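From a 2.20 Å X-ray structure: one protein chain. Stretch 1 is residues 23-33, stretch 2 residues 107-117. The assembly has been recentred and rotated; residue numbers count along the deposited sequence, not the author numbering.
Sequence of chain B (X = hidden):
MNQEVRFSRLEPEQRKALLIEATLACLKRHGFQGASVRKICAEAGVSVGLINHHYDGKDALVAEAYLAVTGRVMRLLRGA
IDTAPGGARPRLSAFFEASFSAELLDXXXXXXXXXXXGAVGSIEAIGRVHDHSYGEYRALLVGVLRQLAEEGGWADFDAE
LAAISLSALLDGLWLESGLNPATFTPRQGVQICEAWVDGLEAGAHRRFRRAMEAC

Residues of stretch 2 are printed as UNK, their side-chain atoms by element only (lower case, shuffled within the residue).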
# COMPACT_ATOMS: atom_id res chain seq x y z
N THR B 23 1.52 3.31 -21.69
CA THR B 23 0.70 2.51 -20.78
C THR B 23 0.74 3.11 -19.38
O THR B 23 -0.33 3.29 -18.75
CB THR B 23 1.18 1.03 -20.79
OG1 THR B 23 1.16 0.56 -22.14
CG2 THR B 23 0.31 0.12 -19.95
N LEU B 24 1.96 3.45 -18.89
CA LEU B 24 2.05 4.05 -17.55
C LEU B 24 1.31 5.41 -17.42
O LEU B 24 0.76 5.72 -16.36
CB LEU B 24 3.50 4.18 -17.09
CG LEU B 24 4.29 2.86 -16.95
CD1 LEU B 24 5.76 3.21 -16.93
CD2 LEU B 24 3.80 2.05 -15.72
N ALA B 25 1.32 6.19 -18.50
CA ALA B 25 0.71 7.54 -18.55
C ALA B 25 -0.77 7.41 -18.63
O ALA B 25 -1.50 8.13 -17.95
CB ALA B 25 1.24 8.39 -19.80
N CYS B 26 -1.22 6.48 -19.45
CA CYS B 26 -2.63 6.14 -19.47
C CYS B 26 -3.19 5.62 -18.13
O CYS B 26 -4.33 5.98 -17.76
CB CYS B 26 -2.91 5.14 -20.56
SG CYS B 26 -4.60 4.67 -20.58
N LEU B 27 -2.42 4.77 -17.42
CA LEU B 27 -2.84 4.28 -16.13
C LEU B 27 -2.96 5.40 -15.09
O LEU B 27 -3.88 5.39 -14.26
CB LEU B 27 -1.86 3.23 -15.60
CG LEU B 27 -1.79 1.87 -16.29
CD1 LEU B 27 -0.58 1.15 -15.75
CD2 LEU B 27 -3.08 1.03 -16.16
N LYS B 28 -2.00 6.33 -15.13
CA LYS B 28 -1.96 7.49 -14.24
C LYS B 28 -3.11 8.42 -14.50
O LYS B 28 -3.55 9.06 -13.56
CB LYS B 28 -0.61 8.23 -14.33
CG LYS B 28 -0.58 9.66 -13.68
CD LYS B 28 0.81 10.07 -13.17
CE LYS B 28 0.84 11.59 -12.78
NZ LYS B 28 2.06 12.01 -11.97
N ARG B 29 -3.65 8.45 -15.73
CA ARG B 29 -4.76 9.35 -16.09
C ARG B 29 -6.16 8.72 -16.06
O ARG B 29 -7.15 9.42 -15.79
CB ARG B 29 -4.50 9.92 -17.50
CG ARG B 29 -5.70 10.56 -18.20
CD ARG B 29 -5.35 10.85 -19.60
NE ARG B 29 -4.26 11.83 -19.67
CZ ARG B 29 -4.40 13.12 -20.00
NH1 ARG B 29 -5.59 13.63 -20.31
NH2 ARG B 29 -3.32 13.91 -20.03
N HIS B 30 -6.29 7.43 -16.35
CA HIS B 30 -7.60 6.84 -16.46
C HIS B 30 -7.85 5.77 -15.44
O HIS B 30 -8.95 5.25 -15.37
CB HIS B 30 -7.80 6.25 -17.85
CG HIS B 30 -7.70 7.26 -18.94
ND1 HIS B 30 -8.61 8.29 -19.08
CD2 HIS B 30 -6.79 7.42 -19.93
CE1 HIS B 30 -8.27 9.03 -20.12
NE2 HIS B 30 -7.17 8.52 -20.66
N GLY B 31 -6.84 5.41 -14.66
CA GLY B 31 -6.87 4.14 -13.92
C GLY B 31 -6.81 2.89 -14.81
O GLY B 31 -6.91 2.95 -16.03
N PHE B 32 -6.64 1.74 -14.17
CA PHE B 32 -6.66 0.49 -14.92
C PHE B 32 -7.99 0.23 -15.54
O PHE B 32 -8.05 -0.15 -16.70
CB PHE B 32 -6.29 -0.72 -14.07
CG PHE B 32 -6.47 -2.04 -14.80
CD1 PHE B 32 -5.53 -2.48 -15.70
CD2 PHE B 32 -7.61 -2.83 -14.59
CE1 PHE B 32 -5.69 -3.70 -16.36
CE2 PHE B 32 -7.79 -4.03 -15.28
CZ PHE B 32 -6.81 -4.48 -16.14
N GLN B 33 -9.05 0.42 -14.76
CA GLN B 33 -10.41 0.13 -15.29
C GLN B 33 -10.71 1.03 -16.50
O GLN B 33 -11.36 0.61 -17.47
CB GLN B 33 -11.50 0.32 -14.20
CG GLN B 33 -11.31 -0.49 -12.93
CD GLN B 33 -10.56 0.32 -11.84
OE1 GLN B 33 -9.65 1.11 -12.16
NE2 GLN B 33 -10.93 0.10 -10.56
N UNK B 107 7.67 9.88 -6.25
CA UNK B 107 6.24 9.77 -6.03
C UNK B 107 5.45 9.73 -7.34
O UNK B 107 4.26 9.43 -7.32
c UNK B 107 8.18 11.23 -5.91
c UNK B 107 6.93 12.07 -5.80
c UNK B 107 5.92 11.07 -5.26
N UNK B 108 6.08 10.02 -8.47
CA UNK B 108 5.34 10.03 -9.72
C UNK B 108 4.76 8.70 -10.06
O UNK B 108 3.69 8.64 -10.64
o UNK B 108 6.94 12.38 -12.92
c UNK B 108 6.03 11.58 -13.23
n UNK B 108 5.61 11.42 -14.49
c UNK B 108 6.20 10.49 -10.91
c UNK B 108 5.33 10.74 -12.19
N UNK B 109 5.45 7.63 -9.71
CA UNK B 109 5.02 6.30 -10.07
C UNK B 109 3.96 5.69 -9.15
O UNK B 109 3.44 4.60 -9.45
c UNK B 109 6.23 5.35 -10.11
c UNK B 109 7.08 5.31 -11.37
c UNK B 109 6.29 4.89 -12.60
c UNK B 109 8.27 4.36 -11.12
N UNK B 110 3.65 6.34 -8.02
CA UNK B 110 2.69 5.81 -7.04
C UNK B 110 1.41 5.40 -7.74
O UNK B 110 0.89 4.31 -7.53
c UNK B 110 2.38 6.84 -5.95
c UNK B 110 0.73 7.81 -4.24
c UNK B 110 1.60 5.48 -4.03
c UNK B 110 1.21 6.54 -4.99
N UNK B 111 0.93 6.28 -8.61
CA UNK B 111 -0.29 6.06 -9.36
C UNK B 111 -0.26 4.77 -10.19
O UNK B 111 -1.29 4.09 -10.34
o UNK B 111 -0.98 9.54 -9.67
c UNK B 111 -0.10 8.62 -9.75
o UNK B 111 1.14 8.78 -9.46
c UNK B 111 -0.59 7.25 -10.30
N UNK B 112 0.93 4.47 -10.73
CA UNK B 112 1.14 3.29 -11.56
C UNK B 112 1.03 2.01 -10.73
O UNK B 112 0.29 1.11 -11.08
c UNK B 112 2.49 3.35 -12.26
N UNK B 113 1.72 1.97 -9.60
CA UNK B 113 1.60 0.83 -8.67
C UNK B 113 0.18 0.62 -8.16
O UNK B 113 -0.29 -0.53 -8.06
n UNK B 113 5.93 1.30 -8.68
c UNK B 113 2.54 1.01 -7.49
c UNK B 113 5.91 -0.05 -8.41
c UNK B 113 6.61 -2.32 -8.20
c UNK B 113 6.93 -1.01 -8.55
c UNK B 113 4.72 1.85 -8.38
c UNK B 113 4.32 -1.69 -7.56
c UNK B 113 5.32 -2.67 -7.71
c UNK B 113 4.62 -0.36 -7.91
c UNK B 113 3.88 0.86 -7.88
N UNK B 114 -0.51 1.72 -7.87
CA UNK B 114 -1.86 1.63 -7.41
C UNK B 114 -2.79 0.96 -8.46
O UNK B 114 -3.63 0.14 -8.15
c UNK B 114 -2.40 5.00 -5.60
c UNK B 114 -1.78 3.62 -5.69
c UNK B 114 -2.12 2.85 -4.48
c UNK B 114 -2.34 2.99 -6.97
N UNK B 115 -2.55 1.29 -9.72
CA UNK B 115 -3.28 0.74 -10.83
C UNK B 115 -2.93 -0.76 -11.03
O UNK B 115 -3.84 -1.56 -11.30
c UNK B 115 -3.02 1.58 -12.13
N UNK B 116 -1.65 -1.13 -10.91
CA UNK B 116 -1.23 -2.56 -10.99
C UNK B 116 -1.86 -3.44 -9.91
O UNK B 116 -2.35 -4.55 -10.14
c UNK B 116 0.29 -2.69 -10.86
c UNK B 116 3.10 -0.82 -12.57
c UNK B 116 2.32 -1.42 -11.62
c UNK B 116 0.73 -2.01 -13.27
c UNK B 116 2.67 -0.82 -13.92
c UNK B 116 1.50 -1.42 -14.25
c UNK B 116 1.11 -2.00 -11.95
N UNK B 117 -1.81 -2.94 -8.69
CA UNK B 117 -2.36 -3.63 -7.56
C UNK B 117 -3.86 -3.82 -7.64
O UNK B 117 -4.39 -4.76 -7.09
c UNK B 117 0.09 -1.96 -5.15
c UNK B 117 -0.61 -2.88 -5.98
c UNK B 117 1.98 -0.65 -3.61
c UNK B 117 -0.27 -0.80 -4.47
c UNK B 117 0.67 -0.14 -3.74
c UNK B 117 1.38 -2.47 -4.99
c UNK B 117 -2.02 -2.83 -6.34
c UNK B 117 0.28 -3.84 -6.33
n UNK B 117 1.47 -3.58 -5.76
c UNK B 117 2.36 -1.80 -4.24

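Position 107 carries three carbons that close a ring onto the backbone N, and nothing on stretch 1 lies near them: Pro 107. Position 108 has three carbons in a row, the third bearing one oxygen and one nitrogen, and one of its carbons nears the Lys 28 amine. Oxygen and nitrogen alone would leave the amide's length open, but three carbons make it Gln 108, whose CG lies 3.5 Å from Lys 28 NZ, a contact without a hydrogen bond.

Position 109 shows four carbons forked at the second. Its CA-to-CB bond points away from stretch 1 and it makes no close contact: Leu 109. Position 110 repeats the four-carbon fork, out of reach of stretch 1: Leu 110.

Position 111 has two carbons, the second carrying two oxygens, a short carboxylate whose CA-to-CB bond points toward stretch 1 and which lies by the Lys 28 chain. This is Asp 111. Its CG lies 3.8 Å from Lys 28 CD, so the lysine's aliphatic chain packs against it, while Lys 28 NZ stays 4.2 Å from Asp 111 OD2, opposite charges near each other but beyond a salt bridge.

Position 112 has a single carbon, CB, 3.9 Å from Leu 24 CD2: Ala 112. Position 113 has one carbon followed by fused five- and six-membered rings holding eight carbons and one nitrogen; it starts away from stretch 1 and makes no contact, and is Trp 113. Position 114, four carbons forked at the second, is out of reach: Leu 114.

Position 115 again has one carbon, its CA-to-CB bond pointing toward stretch 1, its CB 4.0 Å from Leu 27 CB and 4.4 Å from Phe 32 CB. It is Ala 115. Position 116 has one carbon and a six-carbon ring with no heteroatom, and the ring meets Leu 24 and Leu 27; hence Phe 116. Its CA-to-CB bond points away, yet the ring comes back: CZ lies 3.6 Å from Leu 24 CD2 and CE1 3.6 Å from Leu 27 CD1. Position 117, one carbon, then fused five- and six-membered rings holding eight carbons and one nitrogen, is out of reach: Trp 117.

Close backbone approach is met by Ala 115 at one end and by Asp 111 beside Lys 28 at the other, while the Phe 116 ring covers Leu 24 and Leu 27. The helix axes approach to 8.5 Å at 55°, and Ala 115 CA lies 5.3 Å from Phe 32 CA. Positions 111, 112, 115 and 116 follow the helical repeat and form one stripe against Leu 24, Leu 27, Lys 28 and Phe 32. No hydrogen bond crosses; apolar packing carries the centre, and Lys 28 extends along the margin past Asp 111 to Gln 108.

Stretch 2, residues 107-117: PQLLDAWLAFW
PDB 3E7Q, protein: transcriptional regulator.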